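PDB 3GIR: aminomethyltransferase from Bartonella henselae, which belongs to the aminomethyltransferase family and pairs a folate-binding-type domain with a C-terminal barrel domain. Local coordinates for residues Ser99-Leu108 with Val282-Tyr293; His83-Ala94 with Cys138-Ala149. One frame throughout, in Å; residues are numbered along the deposited sequence. Where two conformers were deposited one is given.

Interaction 1: Ser99-Leu108 with Val282-Tyr293; sequences SYALPVDAAL and VPKNVREKAQFY
An inverse gamma turn centred on Pro-103, just beyond the end of helix 94-101, packs against the short helix 284-289 and the chain that leaves it. The Pro-103 ring is pressed onto Phe-292: CB of Pro-103 lies 3.5 Å from the centroid of the Phe-292 ring, 5° off its normal, a CH-pi contact over the middle of the face. Proline suits the place because its ring offers C-H groups from a rigid, locked backbone. Phe-292 reaches it with CG set between its own backbone N and carbonyl carbon (chi1 58°). Val-282 adds to the apolar packing: its CG2 is 3.8 Å from Pro-103 CB, and the two side chains cross at about a right angle, while the branched Val-286 spreads CG1 against the carbonyl of Pro-103 and CG2 against the backbone N of Asp-105.

At the outer end the interface turns polar. OD2 of Asp-105 forms a salt bridge to NZ of Lys-289 at 2.7 Å, the ammonium arriving from above the carboxylate plane, 56° out of it. Bends at chi3 and chi4 bring the long lysine chain round to that point. A second, weak hydrogen bond comes to the same oxygen from ND2 of Asn-285. The nearby ammonium would be expected to stabilise the negative charge of the aspartate.

At the other end the two segments join through the backbone. A water donates to both Ala-101 O and Tyr-293 O, and Ala-101 O also accepts from Arg-159, which makes a cation-pi contact with the Tyr-293 ring. Tyr-100 and Tyr-293 run side by side, and Tyr-100 OH meets the edge of the Tyr-293 ring 3.3 Å from CD1. Tyr-293 N donates an almost straight hydrogen bond of 2.7 Å to Tyr-100 O, in the carbonyl plane.

Interaction 2: His83-Ala94 with Cys138-Ala149; sequences HMKLIAVEGPKA and CRFMLVANAGNA
With CG opposite its backbone N (chi1 -171°) and bends at chi2 and chi3, Met-141 folds its sulfur back toward Leu-86, which holds CG beside its own backbone N (chi1 -92°). The result places Met-141 SD 3.9 Å from Leu-86 CD2. The unbranched, flexible thioether chain suits this bent path. Val-143 lies alongside Leu-86 on the same face, its CG2 4.1 Å from Leu-86 CD1. Farther along this face the guanidinium of Arg-139 makes its salt bridge with Glu-203.

The other face is mostly apolar, with Ile-87, Val-89, Phe-140, Leu-142 and Ala-144 beside the first carbons of Lys-85. Beta-branched Ile-87 and Val-89 suit an extended backbone, and CG2 of Val-89 reaches CD1 of Leu-142 at 4.0 Å. Helix 94-101 packs on Val-89 and Phe-140, and Leu-156 of helix 149-159 on Ile-87 and Leu-142, surroundings that suit apolar side chains. The small Ala-144 fits where Asp-152 of that second helix approaches, and Ala-149 at its start brings CB to 3.6 Å from Lys-85 CB.

Six backbone hydrogen bonds join the pairs Lys-85/Ala-144, Ile-87/Leu-142 and Val-89/Phe-140, two to a pair; Ile-87 N to Leu-142 O measures 2.8 Å. A seventh, from Gly-91 N to Cys-138 O at 3.1 Å, extends the pairing past the strands. Gly-91 has backbone angles that call for glycine, and it opens the type I turn leading into helix 94-101. Strands 85-90 and 139-144, their directions 155° apart, are thus neighbours within a five-stranded antiparallel sheet of the folate-binding-type domain, with helices packed on one face.

From the N terminus, 83-94 comes first and runs through its turn into helix 94-101, whose end opens 99-108. The chain next passes through strands 114-120 and 126-136 before 138-149 returns to pair with 83-94, so interaction 2 closes a short loop that contains 99-108. Only much later does 282-293 arrive to close interaction 1 over 173 intervening residues. The two closures therefore cross. Their centres are about 17 Å apart, yet they touch where Leu-102 CD1 packs 3.8 Å from Leu-142 CD2. Interaction 2 joins two neighbouring strands of the sheet, and interaction 1 ties helix 284-289 to the loop following the helix on it.

Interaction 1: Ser99-Leu108 with Val282-Tyr293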
# COMPACT_ATOMS: atom_id res chain seq x y z
N SER A 99 -1.30 16.07 -13.56
CA SER A 99 -0.10 16.81 -13.11
C SER A 99 -0.42 17.97 -12.19
O SER A 99 0.46 18.47 -11.52
CB SER A 99 0.68 17.30 -14.34
OG SER A 99 0.92 16.26 -15.24
N TYR A 100 -1.66 18.38 -12.12
CA TYR A 100 -2.13 19.32 -11.10
C TYR A 100 -2.59 18.62 -9.83
O TYR A 100 -2.24 19.00 -8.70
CB TYR A 100 -3.25 20.14 -11.68
CG TYR A 100 -3.96 20.99 -10.66
CD1 TYR A 100 -3.31 22.05 -10.04
CD2 TYR A 100 -5.26 20.75 -10.32
CE1 TYR A 100 -3.95 22.81 -9.09
CE2 TYR A 100 -5.93 21.53 -9.39
CZ TYR A 100 -5.24 22.60 -8.79
OH TYR A 100 -5.84 23.36 -7.82
N ALA A 101 -3.36 17.54 -10.00
CA ALA A 101 -3.93 16.87 -8.84
C ALA A 101 -2.91 16.19 -7.99
O ALA A 101 -3.04 16.13 -6.76
CB ALA A 101 -5.07 15.83 -9.24
N LEU A 102 -1.90 15.62 -8.65
CA LEU A 102 -0.87 14.80 -7.98
C LEU A 102 0.51 15.32 -8.33
O LEU A 102 0.69 15.83 -9.46
CB LEU A 102 -0.93 13.35 -8.46
CG LEU A 102 -2.25 12.64 -8.29
CD1 LEU A 102 -2.25 11.25 -8.99
CD2 LEU A 102 -2.61 12.47 -6.77
N PRO A 103 1.51 15.00 -7.48
CA PRO A 103 2.89 15.44 -7.80
C PRO A 103 3.60 14.49 -8.77
O PRO A 103 4.59 13.85 -8.43
CB PRO A 103 3.58 15.45 -6.43
CG PRO A 103 2.85 14.37 -5.67
CD PRO A 103 1.41 14.38 -6.17
N VAL A 104 3.11 14.47 -10.02
CA VAL A 104 3.60 13.61 -11.08
C VAL A 104 3.76 14.45 -12.33
O VAL A 104 3.17 15.52 -12.46
CB VAL A 104 2.61 12.43 -11.36
CG1 VAL A 104 2.34 11.60 -10.08
CG2 VAL A 104 1.26 12.93 -11.97
N ASP A 105 4.61 14.01 -13.23
CA ASP A 105 4.60 14.52 -14.61
C ASP A 105 3.92 13.46 -15.46
O ASP A 105 4.54 12.55 -15.98
CB ASP A 105 6.02 14.86 -15.13
CG ASP A 105 5.98 15.60 -16.48
OD1 ASP A 105 4.88 15.59 -17.12
OD2 ASP A 105 7.03 16.15 -16.90
N ALA A 106 2.61 13.56 -15.55
CA ALA A 106 1.80 12.56 -16.20
C ALA A 106 2.16 12.43 -17.70
O ALA A 106 1.99 11.35 -18.26
CB ALA A 106 0.28 12.84 -15.97
N ALA A 107 2.65 13.50 -18.31
CA ALA A 107 2.98 13.48 -19.73
C ALA A 107 4.18 12.56 -19.95
O ALA A 107 4.24 11.82 -20.94
CB ALA A 107 3.26 14.92 -20.26
N LEU A 108 5.10 12.51 -18.99
CA LEU A 108 6.32 11.66 -19.13
C LEU A 108 6.06 10.20 -18.81
O LEU A 108 6.82 9.34 -19.20
CB LEU A 108 7.45 12.16 -18.21
CG LEU A 108 8.00 13.57 -18.40
CD1 LEU A 108 9.25 13.77 -17.51
CD2 LEU A 108 8.28 13.94 -19.90
N VAL A 282 8.61 12.00 -5.78
CA VAL A 282 8.45 13.23 -6.54
C VAL A 282 9.81 13.57 -7.12
O VAL A 282 10.69 14.02 -6.39
CB VAL A 282 7.97 14.41 -5.68
CG1 VAL A 282 7.65 15.64 -6.50
CG2 VAL A 282 6.73 14.05 -4.87
N PRO A 283 10.00 13.29 -8.44
CA PRO A 283 11.30 13.56 -9.10
C PRO A 283 11.62 15.05 -9.15
O PRO A 283 10.75 15.88 -8.94
CB PRO A 283 11.14 12.97 -10.50
CG PRO A 283 9.92 12.08 -10.45
CD PRO A 283 9.04 12.61 -9.33
N LYS A 284 12.90 15.35 -9.32
CA LYS A 284 13.39 16.73 -9.35
C LYS A 284 12.64 17.61 -10.34
O LYS A 284 12.29 18.72 -10.01
CB LYS A 284 14.93 16.78 -9.65
N ASN A 285 12.35 17.11 -11.53
CA ASN A 285 11.68 17.96 -12.54
C ASN A 285 10.28 18.40 -12.10
O ASN A 285 9.82 19.51 -12.33
CB ASN A 285 11.68 17.31 -13.97
CG ASN A 285 10.52 16.30 -14.23
OD1 ASN A 285 10.53 15.17 -13.72
ND2 ASN A 285 9.55 16.70 -15.11
N VAL A 286 9.63 17.52 -11.37
CA VAL A 286 8.30 17.81 -10.88
C VAL A 286 8.37 18.83 -9.76
O VAL A 286 7.49 19.69 -9.63
CB VAL A 286 7.61 16.49 -10.38
CG1 VAL A 286 6.23 16.84 -9.75
CG2 VAL A 286 7.49 15.45 -11.55
N ARG A 287 9.40 18.70 -8.92
CA ARG A 287 9.62 19.67 -7.84
C ARG A 287 9.91 21.04 -8.41
O ARG A 287 9.40 22.05 -7.94
CB ARG A 287 10.80 19.23 -6.96
CG ARG A 287 10.57 17.95 -6.15
CD ARG A 287 11.78 17.61 -5.27
NE ARG A 287 11.80 16.20 -4.91
CZ ARG A 287 12.61 15.62 -4.03
NH1 ARG A 287 13.53 16.32 -3.38
NH2 ARG A 287 12.50 14.31 -3.80
N GLU A 288 10.70 21.05 -9.46
CA GLU A 288 11.13 22.31 -10.08
C GLU A 288 9.99 22.99 -10.81
O GLU A 288 9.84 24.21 -10.70
CB GLU A 288 12.36 22.07 -10.95
CG GLU A 288 13.56 21.78 -10.03
CD GLU A 288 14.88 21.51 -10.75
OE1 GLU A 288 14.88 21.27 -11.99
OE2 GLU A 288 15.93 21.50 -10.03
N LYS A 289 9.13 22.22 -11.48
CA LYS A 289 7.95 22.80 -12.12
C LYS A 289 6.92 23.28 -11.08
O LYS A 289 6.26 24.29 -11.27
CB LYS A 289 7.32 21.79 -13.05
CG LYS A 289 7.81 21.94 -14.48
CD LYS A 289 7.11 20.97 -15.43
CE LYS A 289 7.64 19.55 -15.27
NZ LYS A 289 7.56 18.83 -16.59
N ALA A 290 6.77 22.52 -9.99
CA ALA A 290 5.91 22.94 -8.89
C ALA A 290 4.49 23.25 -9.32
O ALA A 290 3.88 24.17 -8.81
CB ALA A 290 6.52 24.17 -8.16
N GLN A 291 3.91 22.41 -10.18
CA GLN A 291 2.56 22.69 -10.69
C GLN A 291 1.45 21.91 -9.96
O GLN A 291 0.28 22.12 -10.22
CB GLN A 291 2.48 22.54 -12.19
CG GLN A 291 2.66 21.15 -12.71
CD GLN A 291 2.58 21.03 -14.24
OE1 GLN A 291 3.61 20.85 -14.93
NE2 GLN A 291 1.35 21.08 -14.78
N PHE A 292 1.83 21.00 -9.07
CA PHE A 292 0.84 20.19 -8.37
C PHE A 292 0.26 20.88 -7.15
O PHE A 292 0.92 21.73 -6.49
CB PHE A 292 1.43 18.85 -7.94
CG PHE A 292 2.66 18.93 -7.06
CD1 PHE A 292 2.57 18.88 -5.71
CD2 PHE A 292 3.93 18.94 -7.61
CE1 PHE A 292 3.71 18.93 -4.91
CE2 PHE A 292 5.05 18.94 -6.77
CZ PHE A 292 4.90 18.93 -5.44
N TYR A 293 -0.96 20.48 -6.80
CA TYR A 293 -1.66 20.90 -5.61
C TYR A 293 -0.84 20.49 -4.35
O TYR A 293 -0.51 19.33 -4.19
CB TYR A 293 -3.05 20.24 -5.56
CG TYR A 293 -4.01 20.87 -4.59
CD1 TYR A 293 -4.99 21.76 -5.02
CD2 TYR A 293 -3.90 20.66 -3.24
CE1 TYR A 293 -5.84 22.41 -4.11
CE2 TYR A 293 -4.77 21.25 -2.32
CZ TYR A 293 -5.73 22.15 -2.76
OH TYR A 293 -6.57 22.74 -1.84
O HOH W 1 -1.49 16.68 -4.54

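Interaction 2: His83-Ala94 with Cys138-Ala149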
# COMPACT_ATOMS: atom_id res chain seq x y z
N HIS A 83 -11.80 -4.27 -1.47
CA HIS A 83 -12.11 -3.09 -0.69
C HIS A 83 -11.38 -1.87 -1.21
O HIS A 83 -11.81 -0.73 -0.98
CB HIS A 83 -11.84 -3.36 0.81
CG HIS A 83 -10.42 -3.63 1.14
ND1 HIS A 83 -9.60 -4.40 0.33
CD2 HIS A 83 -9.62 -3.20 2.15
CE1 HIS A 83 -8.38 -4.47 0.86
NE2 HIS A 83 -8.36 -3.73 1.96
N MET A 84 -10.29 -2.07 -1.93
CA MET A 84 -9.58 -0.99 -2.65
C MET A 84 -10.45 -0.54 -3.81
O MET A 84 -11.38 -1.23 -4.22
CB MET A 84 -8.25 -1.47 -3.23
CG MET A 84 -7.25 -2.11 -2.25
SD MET A 84 -6.59 -1.06 -0.90
CE MET A 84 -5.22 -0.26 -1.63
N LYS A 85 -10.16 0.65 -4.33
CA LYS A 85 -10.99 1.29 -5.35
C LYS A 85 -10.17 1.73 -6.53
O LYS A 85 -9.17 2.41 -6.37
CB LYS A 85 -11.77 2.51 -4.79
CG LYS A 85 -12.92 2.95 -5.63
CD LYS A 85 -14.09 1.95 -5.55
CE LYS A 85 -15.27 2.36 -6.35
NZ LYS A 85 -16.38 1.37 -6.12
N LEU A 86 -10.64 1.32 -7.71
CA LEU A 86 -10.06 1.76 -8.98
C LEU A 86 -10.85 2.98 -9.43
O LEU A 86 -12.10 2.96 -9.44
CB LEU A 86 -10.22 0.67 -10.03
CG LEU A 86 -9.03 -0.26 -10.10
CD1 LEU A 86 -8.97 -1.08 -8.85
CD2 LEU A 86 -9.21 -1.11 -11.39
N ILE A 87 -10.13 4.04 -9.75
CA ILE A 87 -10.70 5.22 -10.32
C ILE A 87 -10.03 5.46 -11.69
O ILE A 87 -8.81 5.63 -11.78
CB ILE A 87 -10.41 6.38 -9.39
CG1 ILE A 87 -11.12 6.23 -8.04
CG2 ILE A 87 -10.90 7.73 -10.01
CD1 ILE A 87 -10.68 7.21 -6.90
N ALA A 88 -10.86 5.48 -12.74
CA ALA A 88 -10.37 5.80 -14.10
C ALA A 88 -10.37 7.30 -14.31
O ALA A 88 -11.27 8.05 -13.80
CB ALA A 88 -11.21 5.14 -15.16
N VAL A 89 -9.36 7.76 -15.01
CA VAL A 89 -9.24 9.20 -15.33
C VAL A 89 -9.05 9.22 -16.86
O VAL A 89 -8.09 8.68 -17.37
CB VAL A 89 -8.07 9.76 -14.58
CG1 VAL A 89 -7.75 11.20 -15.05
CG2 VAL A 89 -8.33 9.66 -13.02
N GLU A 90 -9.99 9.85 -17.59
CA GLU A 90 -10.09 9.73 -19.02
C GLU A 90 -10.51 11.08 -19.62
O GLU A 90 -11.46 11.64 -19.12
CB GLU A 90 -11.19 8.68 -19.32
CG GLU A 90 -11.47 8.47 -20.78
CD GLU A 90 -12.45 7.35 -21.07
OE1 GLU A 90 -13.12 6.82 -20.12
OE2 GLU A 90 -12.57 7.03 -22.28
N GLY A 91 -9.87 11.52 -20.68
CA GLY A 91 -10.36 12.66 -21.45
C GLY A 91 -9.17 13.39 -22.03
O GLY A 91 -8.00 13.10 -21.75
N PRO A 92 -9.46 14.39 -22.86
CA PRO A 92 -8.36 14.97 -23.63
C PRO A 92 -7.35 15.73 -22.82
O PRO A 92 -6.25 15.91 -23.25
CB PRO A 92 -9.06 15.89 -24.64
CG PRO A 92 -10.42 16.05 -24.15
CD PRO A 92 -10.78 14.84 -23.31
N LYS A 93 -7.74 16.19 -21.64
CA LYS A 93 -6.83 16.88 -20.76
C LYS A 93 -6.52 16.09 -19.49
O LYS A 93 -6.17 16.67 -18.46
CB LYS A 93 -7.37 18.27 -20.44
CG LYS A 93 -7.58 19.09 -21.77
CD LYS A 93 -6.23 19.36 -22.46
CE LYS A 93 -6.41 20.23 -23.76
NZ LYS A 93 -5.05 20.37 -24.45
N ALA A 94 -6.63 14.76 -19.57
CA ALA A 94 -6.25 13.90 -18.42
C ALA A 94 -4.85 14.13 -17.94
O ALA A 94 -4.59 14.17 -16.71
CB ALA A 94 -6.48 12.41 -18.78
N CYS A 138 -4.77 9.12 -23.42
CA CYS A 138 -5.66 9.95 -22.60
C CYS A 138 -6.39 9.16 -21.58
O CYS A 138 -7.48 9.56 -21.17
CB CYS A 138 -6.65 10.73 -23.48
SG CYS A 138 -5.78 11.90 -24.61
N ARG A 139 -5.79 8.05 -21.12
CA ARG A 139 -6.50 7.18 -20.15
C ARG A 139 -5.54 6.71 -19.09
O ARG A 139 -4.48 6.17 -19.40
CB ARG A 139 -7.19 5.94 -20.75
CG ARG A 139 -8.25 6.23 -21.83
CD ARG A 139 -8.75 4.94 -22.50
NE ARG A 139 -9.13 4.01 -21.46
CZ ARG A 139 -8.60 2.79 -21.30
NH1 ARG A 139 -7.75 2.27 -22.18
NH2 ARG A 139 -8.97 2.10 -20.27
N PHE A 140 -5.95 6.87 -17.84
CA PHE A 140 -5.12 6.45 -16.69
C PHE A 140 -5.98 5.75 -15.66
O PHE A 140 -7.19 5.87 -15.66
CB PHE A 140 -4.51 7.69 -15.99
CG PHE A 140 -3.50 8.47 -16.83
CD1 PHE A 140 -2.17 8.44 -16.55
CD2 PHE A 140 -3.98 9.33 -17.85
CE1 PHE A 140 -1.29 9.19 -17.27
CE2 PHE A 140 -3.11 10.07 -18.60
CZ PHE A 140 -1.76 10.01 -18.31
N MET A 141 -5.35 5.02 -14.77
CA MET A 141 -6.05 4.32 -13.68
C MET A 141 -5.31 4.74 -12.39
O MET A 141 -4.09 4.87 -12.34
CB MET A 141 -5.95 2.77 -13.81
CG MET A 141 -6.80 2.01 -12.88
SD MET A 141 -8.56 2.18 -13.36
CE MET A 141 -8.65 1.11 -14.85
N LEU A 142 -6.11 4.98 -11.37
CA LEU A 142 -5.63 5.17 -10.00
C LEU A 142 -6.19 4.05 -9.14
O LEU A 142 -7.38 3.65 -9.26
CB LEU A 142 -6.12 6.52 -9.42
CG LEU A 142 -5.43 7.77 -9.93
CD1 LEU A 142 -6.25 9.11 -9.69
CD2 LEU A 142 -4.03 7.87 -9.31
N VAL A 143 -5.38 3.55 -8.22
CA VAL A 143 -5.90 2.65 -7.17
C VAL A 143 -5.78 3.33 -5.82
O VAL A 143 -4.66 3.70 -5.45
CB VAL A 143 -5.11 1.31 -7.21
CG1 VAL A 143 -5.67 0.34 -6.13
CG2 VAL A 143 -5.25 0.57 -8.57
N ALA A 144 -6.92 3.46 -5.14
CA ALA A 144 -7.10 4.21 -3.88
C ALA A 144 -7.28 3.24 -2.75
O ALA A 144 -7.88 2.17 -2.92
CB ALA A 144 -8.33 5.11 -3.97
N ASN A 145 -6.85 3.64 -1.56
CA ASN A 145 -7.12 2.80 -0.40
C ASN A 145 -8.55 2.74 0.02
O ASN A 145 -9.28 3.73 -0.10
CB ASN A 145 -6.29 3.37 0.78
CG ASN A 145 -4.87 3.02 0.69
OD1 ASN A 145 -3.98 3.91 0.42
ND2 ASN A 145 -4.59 1.72 0.85
N ALA A 146 -8.96 1.63 0.65
CA ALA A 146 -10.32 1.43 1.05
C ALA A 146 -10.92 2.55 1.90
O ALA A 146 -12.01 3.03 1.62
CB ALA A 146 -10.43 0.07 1.75
N GLY A 147 -10.21 2.96 2.91
CA GLY A 147 -10.78 3.95 3.84
C GLY A 147 -10.96 5.33 3.28
O GLY A 147 -11.69 6.17 3.81
N ASN A 148 -10.25 5.59 2.20
CA ASN A 148 -10.16 6.89 1.59
C ASN A 148 -10.79 7.00 0.24
O ASN A 148 -10.71 8.05 -0.39
CB ASN A 148 -8.67 7.28 1.43
CG ASN A 148 -7.92 7.33 2.75
OD1 ASN A 148 -6.77 6.85 2.85
ND2 ASN A 148 -8.56 7.85 3.75
N ALA A 149 -11.42 5.95 -0.25
CA ALA A 149 -11.87 5.90 -1.66
C ALA A 149 -12.91 6.99 -1.93
O ALA A 149 -12.83 7.68 -2.93
CB ALA A 149 -12.45 4.51 -1.93